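Local atomic coordinates of synaptic vesicle membrane protein VAT-1 homolog-like (Homo sapiens, PDB entry 4A27), a protein that probably acts as an oxidoreductase of the zinc-containing alcohol dehydrogenase family, quinone oxidoreductase subfamily, although its substrate is not established. Residues 4-9 with 96-101; 10-15 with 58-63; 226-231 with 271-276. All blocks are in the same frame, centred on the assembly; numbering follows the deposited sequence.

Contacts 1 and 2 are neighbours in this member of the alcohol dehydrogenase family, their centres about 13 Å apart, and contact 2 is nested in sequence inside the loop that contact 1 closes. They touch directly: L9 N lies 2.8 Å from L62 O, a probable hydrogen bond, and the methyl CG1 of V63 packs on the carbonyl oxygens of V7 and W97. Contact 3 lies far off, in the Rossmann-like part, with centres about 43 Å from contact 1 and about 40 Å from contact 2. It borders the second subunit and binds 1,2-ethanediol, probably from the crystallisation liquor.

Contact 1: 4-9 with 96-101; sequences MRAVVL and AWAEVV
The carbonyl oxygen of W97 is gripped twice: by the backbone N-H of V7, with V7 N to W97 O at 3.0 Å and nearly along the C=O axis, and by a CA-H...O contact from A6, whose CA lies 3.5 Å from the same oxygen. Two residues away along each segment, the carbonyl of R5 receives E99 N, the R5 O to E99 N distance being 3.1 Å, and the CA-H of A98. E99 then returns a bond with its side chain. Its chain, extended beyond CG, reaches back so that OE1 takes the N-H of R5, with R5 N to E99 OE1 at 2.9 Å and almost straight (177°), the donor lying 50° out of the carboxylate plane. The other oxygen reaches the guanidinium through water 1, which accepts from R5 NH2 at 2.6 Å and donates to E99 OE2 at 3.0 Å. R5 NH1 makes a salt bridge to E320. The straight N-H bond and the nearby positive guanidinium would probably favour the ionised form of E99.

Apolar contacts accompany these bonds: M4 starts in the crowded position between N and the carbonyl carbon (chi1 56°) and runs out extended, laying SD along the V100 backbone and pressing CE on A98 CB at a tight 3.4 Å. At the far end V7 CG1 meets the edge of the W97 ring, 4.0 Å from CE3, while V322 touches both residues.

A6 and A98 thus form a single antiparallel bridge, a non-hydrogen-bonded pair flanked by two backbone bonds, with W97 at the centre of an inverse gamma turn just before it; this joins strand 4-9 to the segment entering strand 100-104, in the GroES-like part of the alcohol dehydrogenase fold.

Contact 2: 10-15 with 58-63; sequences AGFGGL and PKTPLV
Two irregular loops run past each other at roughly 140°, A10 beside P61 and G11 beside T60, and no hydrogen bond joins them. The backbone of residues 10-11 lies against T60, whose CB is 3.6 Å from A10 O and whose OG1 is 3.7 Å from G11 CA. T60 places OG1 in the crowded position between its own N and carbonyl carbon (chi1 56°), which swings its methyl group round to the phenyl ring of F12. There CG2 stands over one face in a CH-pi contact, 3.9 Å from the ring centroid and only 14° off the normal, displaced slightly toward the rim.

The loop of residues 10-15 is the connection between strands 4-9 and 18-23, which pair as an antiparallel hairpin, while 58-63 leads from helix 44-51 into strand 67-75 of the GroES-like domain and contains a cis peptide bond before P61. F12, with CG anti to its carbonyl carbon and beside its N, bridges the two: its CZ comes in at 3.4 Å from P58 O, near the ring plane, and the F12 side chain also touches P57. Replacing F12 by an alanine would remove the ring and would probably loosen the hold of the hairpin loop on T60 and P58. Further along, G13 O accepts a weak hydrogen bond from R50, on helix 44-51.

Contact 3: 226-231 with 271-276; sequences SLLKPL and ENKVIA. With EDO (1,2-ethanediol), chain C.
K273 can be followed outward as an example of a lysine used for its whole length. CB sets off with CG anti to the carbonyl carbon (chi1 -79°), and the rest of the chain is extended, running obliquely across L228. CG passes 4.1 Å from L228 CD1; CD slides by L228 CB, 4.1 Å away; and CE settles 3.3 Å from L228 O. The tip, NZ, makes a weak hydrogen bond to L228 O at 3.3 Å and another weak one to L225 O, and a long salt bridge to E271 OE1 at 3.7 Å. Several modest partners rather than one strong one thus locate the ammonium group, and its charge would probably be stabilised by these oxygens.

A firmer link is made by the backbones. L231 N donates to N272 O at 2.7 Å, the donor lying close to the C=O axis though the bond is bent at its hydrogen (140°). N272, with positive phi, is where the chain leaves helix 265-271, and its amide group turns to Q287 and S279 of the second subunit. The carbonyl of L231 points elsewhere, accepting from O1 of 1,2-ethanediol at 2.6 Å, a molecule also held by T233 and N139.

The chain turns a corner at residues 230-231 before strand 232-237, and L228 packs on V212 and Y234. Strand 274-278 lies beside strand 232-237 at the edge of the parallel Rossmann-type sheet of this chain, where V274, I275 and A276 pair antiparallel with a strand of the second subunit, so the sheet continues through the dimer.

Contact 1: 4-9 with 96-101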
loop_
_atom_site.group_PDB
_atom_site.type_symbol
_atom_site.label_atom_id
_atom_site.label_comp_id
_atom_site.label_asym_id
_atom_site.label_seq_id
_atom_site.Cartn_x
_atom_site.Cartn_y
_atom_site.Cartn_z
ATOM N N MET A 4 3.884 40.528 -20.727
ATOM C CA MET A 4 2.998 40.225 -19.586
ATOM C C MET A 4 3.786 40.461 -18.308
ATOM O O MET A 4 5.006 40.465 -18.362
ATOM C CB MET A 4 2.536 38.772 -19.633
ATOM C CG MET A 4 3.682 37.744 -19.669
ATOM S SD MET A 4 3.084 36.076 -19.330
ATOM C CE MET A 4 4.526 35.077 -18.823
ATOM N N ARG A 5 3.097 40.643 -17.177
ATOM C CA ARG A 5 3.761 40.716 -15.852
ATOM C C ARG A 5 3.892 39.333 -15.267
ATOM O O ARG A 5 3.042 38.469 -15.487
ATOM C CB ARG A 5 2.982 41.569 -14.845
ATOM C CG ARG A 5 2.700 43.001 -15.298
ATOM C CD ARG A 5 2.623 43.966 -14.098
ATOM N NE ARG A 5 1.502 43.675 -13.207
ATOM C CZ ARG A 5 1.452 43.994 -11.913
ATOM N NH1 ARG A 5 2.465 44.612 -11.309
ATOM N NH2 ARG A 5 0.366 43.690 -11.213
ATOM N N ALA A 6 4.988 39.103 -14.554
ATOM C CA ALA A 6 5.265 37.843 -13.961
ATOM C C ALA A 6 6.137 38.034 -12.727
ATOM O O ALA A 6 6.722 39.099 -12.535
ATOM C CB ALA A 6 5.953 36.926 -14.970
ATOM N N VAL A 7 6.125 37.035 -11.840
ATOM C CA VAL A 7 7.041 37.000 -10.712
ATOM C C VAL A 7 8.264 36.243 -11.227
ATOM O O VAL A 7 8.130 35.186 -11.834
ATOM C CB VAL A 7 6.465 36.289 -9.484
ATOM C CG1 VAL A 7 7.526 36.207 -8.373
ATOM C CG2 VAL A 7 5.208 36.999 -8.974
ATOM N N VAL A 8 9.442 36.825 -11.026
ATOM C CA VAL A 8 10.690 36.197 -11.392
ATOM C C VAL A 8 11.504 35.916 -10.122
ATOM O O VAL A 8 11.542 36.743 -9.197
ATOM C CB VAL A 8 11.524 37.089 -12.343
ATOM C CG1 VAL A 8 12.655 36.234 -12.965
ATOM C CG2 VAL A 8 10.658 37.674 -13.409
ATOM N N LEU A 9 12.116 34.738 -10.088
ATOM C CA LEU A 9 13.120 34.408 -9.091
ATOM C C LEU A 9 14.481 34.757 -9.706
ATOM O O LEU A 9 14.922 34.088 -10.638
ATOM C CB LEU A 9 13.056 32.924 -8.738
ATOM C CG LEU A 9 14.020 32.403 -7.690
ATOM C CD1 LEU A 9 13.805 33.089 -6.358
ATOM C CD2 LEU A 9 13.875 30.902 -7.596
ATOM N N ALA A 96 3.758 29.286 -13.547
ATOM C CA ALA A 96 2.384 29.600 -13.190
ATOM C C ALA A 96 2.199 31.033 -12.674
ATOM O O ALA A 96 1.127 31.582 -12.858
ATOM C CB ALA A 96 1.849 28.605 -12.167
ATOM N N TRP A 97 3.205 31.637 -12.039
ATOM C CA TRP A 97 3.038 32.978 -11.468
ATOM C C TRP A 97 3.195 34.123 -12.476
ATOM O O TRP A 97 4.069 34.973 -12.333
ATOM C CB TRP A 97 3.989 33.208 -10.284
ATOM C CG TRP A 97 3.759 32.262 -9.148
ATOM C CD1 TRP A 97 2.724 31.362 -9.014
ATOM C CD2 TRP A 97 4.516 32.172 -7.935
ATOM N NE1 TRP A 97 2.828 30.698 -7.817
ATOM C CE2 TRP A 97 3.923 31.155 -7.144
ATOM C CE3 TRP A 97 5.679 32.801 -7.469
ATOM C CZ2 TRP A 97 4.429 30.777 -5.898
ATOM C CZ3 TRP A 97 6.179 32.439 -6.246
ATOM C CH2 TRP A 97 5.559 31.421 -5.470
ATOM N N ALA A 98 2.293 34.166 -13.445
ATOM C CA ALA A 98 2.329 35.132 -14.537
ATOM C C ALA A 98 0.896 35.345 -15.019
ATOM O O ALA A 98 -0.007 34.549 -14.714
ATOM C CB ALA A 98 3.223 34.635 -15.683
ATOM N N GLU A 99 0.685 36.429 -15.746
ATOM C CA GLU A 99 -0.618 36.750 -16.293
ATOM C C GLU A 99 -1.084 35.754 -17.339
ATOM O O GLU A 99 -2.291 35.600 -17.546
ATOM C CB GLU A 99 -0.611 38.187 -16.870
ATOM C CG GLU A 99 -0.553 39.238 -15.769
ATOM C CD GLU A 99 -0.475 40.683 -16.256
ATOM O OE1 GLU A 99 0.251 40.970 -17.236
ATOM O OE2 GLU A 99 -1.128 41.533 -15.614
ATOM N N VAL A 100 -0.139 35.120 -18.038
ATOM C CA VAL A 100 -0.448 34.126 -19.073
ATOM C C VAL A 100 0.500 32.934 -18.990
ATOM O O VAL A 100 1.702 33.079 -18.683
ATOM C CB VAL A 100 -0.369 34.744 -20.528
ATOM C CG1 VAL A 100 -0.742 33.731 -21.578
ATOM C CG2 VAL A 100 -1.286 35.980 -20.679
ATOM N N VAL A 101 -0.080 31.762 -19.252
ATOM C CA VAL A 101 0.555 30.460 -19.103
ATOM C C VAL A 101 0.177 29.581 -20.289
ATOM O O VAL A 101 -0.988 29.517 -20.682
ATOM C CB VAL A 101 0.092 29.781 -17.744
ATOM C CG1 VAL A 101 0.088 28.292 -17.824
ATOM C CG2 VAL A 101 0.977 30.248 -16.567
HETATM O O HOH W 1 -1.254 42.347 -12.751
#

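Contact 2: 10-15 with 58-63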
loop_
_atom_site.group_PDB
_atom_site.type_symbol
_atom_site.label_atom_id
_atom_site.label_comp_id
_atom_site.label_asym_id
_atom_site.label_seq_id
_atom_site.Cartn_x
_atom_site.Cartn_y
_atom_site.Cartn_z
ATOM N N ALA A 10 15.113 35.821 -9.202
ATOM C CA ALA A 10 16.362 36.348 -9.792
ATOM C C ALA A 10 17.509 35.358 -9.635
ATOM O O ALA A 10 18.200 35.048 -10.597
ATOM C CB ALA A 10 16.719 37.667 -9.154
ATOM N N GLY A 11 17.683 34.864 -8.414
ATOM C CA GLY A 11 18.509 33.685 -8.143
ATOM C C GLY A 11 18.019 33.000 -6.871
ATOM O O GLY A 11 17.098 33.485 -6.214
ATOM N N PHE A 12 18.611 31.866 -6.520
ATOM C CA PHE A 12 18.245 31.179 -5.276
ATOM C C PHE A 12 18.758 31.955 -4.069
ATOM O O PHE A 12 19.794 32.609 -4.139
ATOM C CB PHE A 12 18.804 29.761 -5.244
ATOM C CG PHE A 12 18.350 28.908 -6.388
ATOM C CD1 PHE A 12 16.996 28.673 -6.589
ATOM C CD2 PHE A 12 19.273 28.327 -7.255
ATOM C CE1 PHE A 12 16.561 27.875 -7.634
ATOM C CE2 PHE A 12 18.847 27.532 -8.310
ATOM C CZ PHE A 12 17.483 27.300 -8.497
ATOM N N GLY A 13 18.025 31.862 -2.963
ATOM C CA GLY A 13 18.294 32.656 -1.766
ATOM C C GLY A 13 17.009 32.861 -0.970
ATOM O O GLY A 13 16.079 32.062 -1.065
ATOM N N GLY A 14 16.951 33.937 -0.190
ATOM C CA GLY A 14 15.776 34.244 0.627
ATOM C C GLY A 14 14.722 35.042 -0.125
ATOM O O GLY A 14 14.791 35.203 -1.360
ATOM N N LEU A 15 13.759 35.563 0.634
ATOM C CA LEU A 15 12.586 36.247 0.064
ATOM C C LEU A 15 12.947 37.327 -0.949
ATOM O O LEU A 15 12.246 37.492 -1.958
ATOM C CB LEU A 15 11.719 36.850 1.182
ATOM C CG LEU A 15 10.941 35.845 2.058
ATOM C CD1 LEU A 15 10.308 36.533 3.295
ATOM C CD2 LEU A 15 9.845 35.090 1.252
ATOM N N PRO A 58 16.260 23.886 -11.552
ATOM C CA PRO A 58 16.246 24.526 -12.874
ATOM C C PRO A 58 17.054 25.808 -12.853
ATOM O O PRO A 58 17.394 26.305 -11.783
ATOM C CB PRO A 58 14.766 24.840 -13.104
ATOM C CG PRO A 58 14.228 25.046 -11.749
ATOM C CD PRO A 58 15.017 24.161 -10.805
ATOM N N LYS A 59 17.366 26.331 -14.032
ATOM C CA LYS A 59 18.211 27.500 -14.129
ATOM C C LYS A 59 17.414 28.734 -13.688
ATOM O O LYS A 59 16.204 28.810 -13.908
ATOM C CB LYS A 59 18.748 27.651 -15.557
ATOM N N THR A 60 18.088 29.663 -13.019
ATOM C CA THR A 60 17.529 30.975 -12.754
ATOM C C THR A 60 18.093 31.903 -13.807
ATOM O O THR A 60 19.176 31.636 -14.318
ATOM C CB THR A 60 17.869 31.508 -11.303
ATOM O OG1 THR A 60 19.291 31.529 -11.091
ATOM C CG2 THR A 60 17.172 30.657 -10.223
ATOM N N PRO A 61 17.387 33.006 -14.126
ATOM C CA PRO A 61 16.072 33.429 -13.599
ATOM C C PRO A 61 14.958 32.504 -14.059
ATOM O O PRO A 61 15.105 31.815 -15.072
ATOM C CB PRO A 61 15.876 34.829 -14.186
ATOM C CG PRO A 61 16.809 34.891 -15.371
ATOM C CD PRO A 61 17.997 34.057 -14.956
ATOM N N LEU A 62 13.874 32.458 -13.291
ATOM C CA LEU A 62 12.760 31.566 -13.584
ATOM C C LEU A 62 11.473 32.101 -12.993
ATOM O O LEU A 62 11.484 32.864 -12.042
ATOM C CB LEU A 62 13.031 30.149 -13.079
ATOM C CG LEU A 62 13.117 29.823 -11.582
ATOM C CD1 LEU A 62 11.755 29.614 -10.982
ATOM C CD2 LEU A 62 13.948 28.560 -11.429
ATOM N N VAL A 63 10.361 31.723 -13.600
ATOM C CA VAL A 63 9.050 32.101 -13.096
ATOM C C VAL A 63 8.590 30.874 -12.261
ATOM O O VAL A 63 8.517 29.749 -12.779
ATOM C CB VAL A 63 8.101 32.446 -14.257
ATOM C CG1 VAL A 63 6.664 32.827 -13.711
ATOM C CG2 VAL A 63 8.689 33.582 -15.163
#

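Contact 3: 226-231 with 271-276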
loop_
_atom_site.group_PDB
_atom_site.type_symbol
_atom_site.label_atom_id
_atom_site.label_comp_id
_atom_site.label_asym_id
_atom_site.label_seq_id
_atom_site.Cartn_x
_atom_site.Cartn_y
_atom_site.Cartn_z
ATOM N N SER A 226 5.683 3.897 14.751
ATOM C CA SER A 226 5.210 3.260 15.980
ATOM C C SER A 226 3.696 3.405 16.146
ATOM O O SER A 226 3.079 2.721 16.964
ATOM C CB SER A 226 5.905 3.898 17.201
ATOM N N LEU A 227 3.105 4.319 15.386
ATOM C CA LEU A 227 1.679 4.599 15.466
ATOM C C LEU A 227 0.808 3.596 14.642
ATOM O O LEU A 227 -0.405 3.518 14.806
ATOM C CB LEU A 227 1.460 6.023 14.942
ATOM C CG LEU A 227 1.648 7.282 15.780
ATOM C CD1 LEU A 227 0.345 7.615 16.527
ATOM C CD2 LEU A 227 2.863 7.151 16.707
ATOM N N LEU A 228 1.418 2.856 13.736
ATOM C CA LEU A 228 0.639 2.015 12.786
ATOM C C LEU A 228 0.112 0.689 13.325
ATOM O O LEU A 228 0.853 -0.091 13.935
ATOM C CB LEU A 228 1.500 1.689 11.572
ATOM C CG LEU A 228 1.793 2.819 10.617
ATOM C CD1 LEU A 228 2.935 2.341 9.701
ATOM C CD2 LEU A 228 0.535 3.215 9.836
ATOM N N LYS A 229 -1.175 0.416 13.087
ATOM C CA LYS A 229 -1.710 -0.919 13.262
ATOM C C LYS A 229 -0.941 -1.897 12.326
ATOM O O LYS A 229 -0.234 -1.461 11.429
ATOM C CB LYS A 229 -3.204 -0.963 12.900
ATOM C CG LYS A 229 -4.172 -0.227 13.808
ATOM C CD LYS A 229 -5.610 -0.600 13.394
ATOM C CE LYS A 229 -6.659 0.445 13.819
ATOM N NZ LYS A 229 -7.901 0.380 12.924
ATOM N N PRO A 230 -1.049 -3.232 12.560
ATOM C CA PRO A 230 -0.596 -4.196 11.583
ATOM C C PRO A 230 -1.291 -3.987 10.237
ATOM O O PRO A 230 -2.491 -3.688 10.199
ATOM C CB PRO A 230 -1.020 -5.567 12.189
ATOM C CG PRO A 230 -1.198 -5.309 13.639
ATOM C CD PRO A 230 -1.629 -3.874 13.756
ATOM N N LEU A 231 -0.530 -4.168 9.164
ATOM C CA LEU A 231 -0.925 -3.869 7.783
ATOM C C LEU A 231 -1.152 -2.384 7.532
ATOM O O LEU A 231 -1.670 -2.031 6.527
ATOM C CB LEU A 231 -2.171 -4.660 7.358
ATOM C CG LEU A 231 -1.950 -6.179 7.511
ATOM C CD1 LEU A 231 -3.186 -6.978 7.107
ATOM C CD2 LEU A 231 -0.718 -6.581 6.687
ATOM N N GLU A 271 7.062 -6.528 11.478
ATOM C CA GLU A 271 5.944 -5.756 11.994
ATOM C C GLU A 271 4.760 -5.665 11.047
ATOM O O GLU A 271 3.729 -5.090 11.399
ATOM C CB GLU A 271 6.419 -4.379 12.417
ATOM C CG GLU A 271 7.501 -4.496 13.488
ATOM C CD GLU A 271 8.083 -3.194 13.935
ATOM O OE1 GLU A 271 7.482 -2.138 13.647
ATOM O OE2 GLU A 271 9.147 -3.237 14.590
ATOM N N ASN A 272 4.897 -6.219 9.844
ATOM C CA ASN A 272 3.823 -6.165 8.870
ATOM C C ASN A 272 3.343 -4.771 8.516
ATOM O O ASN A 272 2.118 -4.467 8.537
ATOM C CB ASN A 272 2.635 -6.999 9.348
ATOM C CG ASN A 272 2.916 -8.452 9.253
ATOM O OD1 ASN A 272 3.178 -8.969 8.162
ATOM N ND2 ASN A 272 2.853 -9.136 10.393
ATOM N N LYS A 273 4.297 -3.936 8.154
ATOM C CA LYS A 273 3.988 -2.555 7.815
ATOM C C LYS A 273 4.470 -2.133 6.426
ATOM O O LYS A 273 5.284 -2.813 5.807
ATOM C CB LYS A 273 4.541 -1.660 8.904
ATOM C CG LYS A 273 3.634 -1.645 10.132
ATOM C CD LYS A 273 4.381 -1.239 11.398
ATOM C CE LYS A 273 3.513 -1.490 12.661
ATOM N NZ LYS A 273 4.047 -0.796 13.902
ATOM N N VAL A 274 3.869 -1.042 5.960
ATOM C CA VAL A 274 3.990 -0.497 4.633
ATOM C C VAL A 274 4.514 0.928 4.756
ATOM O O VAL A 274 3.993 1.736 5.528
ATOM C CB VAL A 274 2.599 -0.410 3.956
ATOM C CG1 VAL A 274 2.713 0.011 2.517
ATOM C CG2 VAL A 274 1.889 -1.735 4.052
ATOM N N ILE A 275 5.538 1.243 3.967
ATOM C CA ILE A 275 6.020 2.606 3.857
ATOM C C ILE A 275 6.012 3.035 2.425
ATOM O O ILE A 275 6.474 2.303 1.571
ATOM C CB ILE A 275 7.426 2.698 4.373
ATOM C CG1 ILE A 275 7.417 2.400 5.874
ATOM C CG2 ILE A 275 7.992 4.105 4.131
ATOM C CD1 ILE A 275 8.797 2.003 6.446
ATOM N N ALA A 276 5.542 4.253 2.186
ATOM C CA ALA A 276 5.410 4.804 0.859
ATOM C C ALA A 276 5.873 6.254 0.842
ATOM O O ALA A 276 5.842 6.949 1.858
ATOM C CB ALA A 276 3.964 4.741 0.415
HETATM C C1 EDO C . -4.144 0.254 5.104
HETATM O O1 EDO C . -2.737 0.073 5.356
HETATM C C2 EDO C . -4.324 1.032 3.819
HETATM O O2 EDO C . -5.112 0.325 2.843
#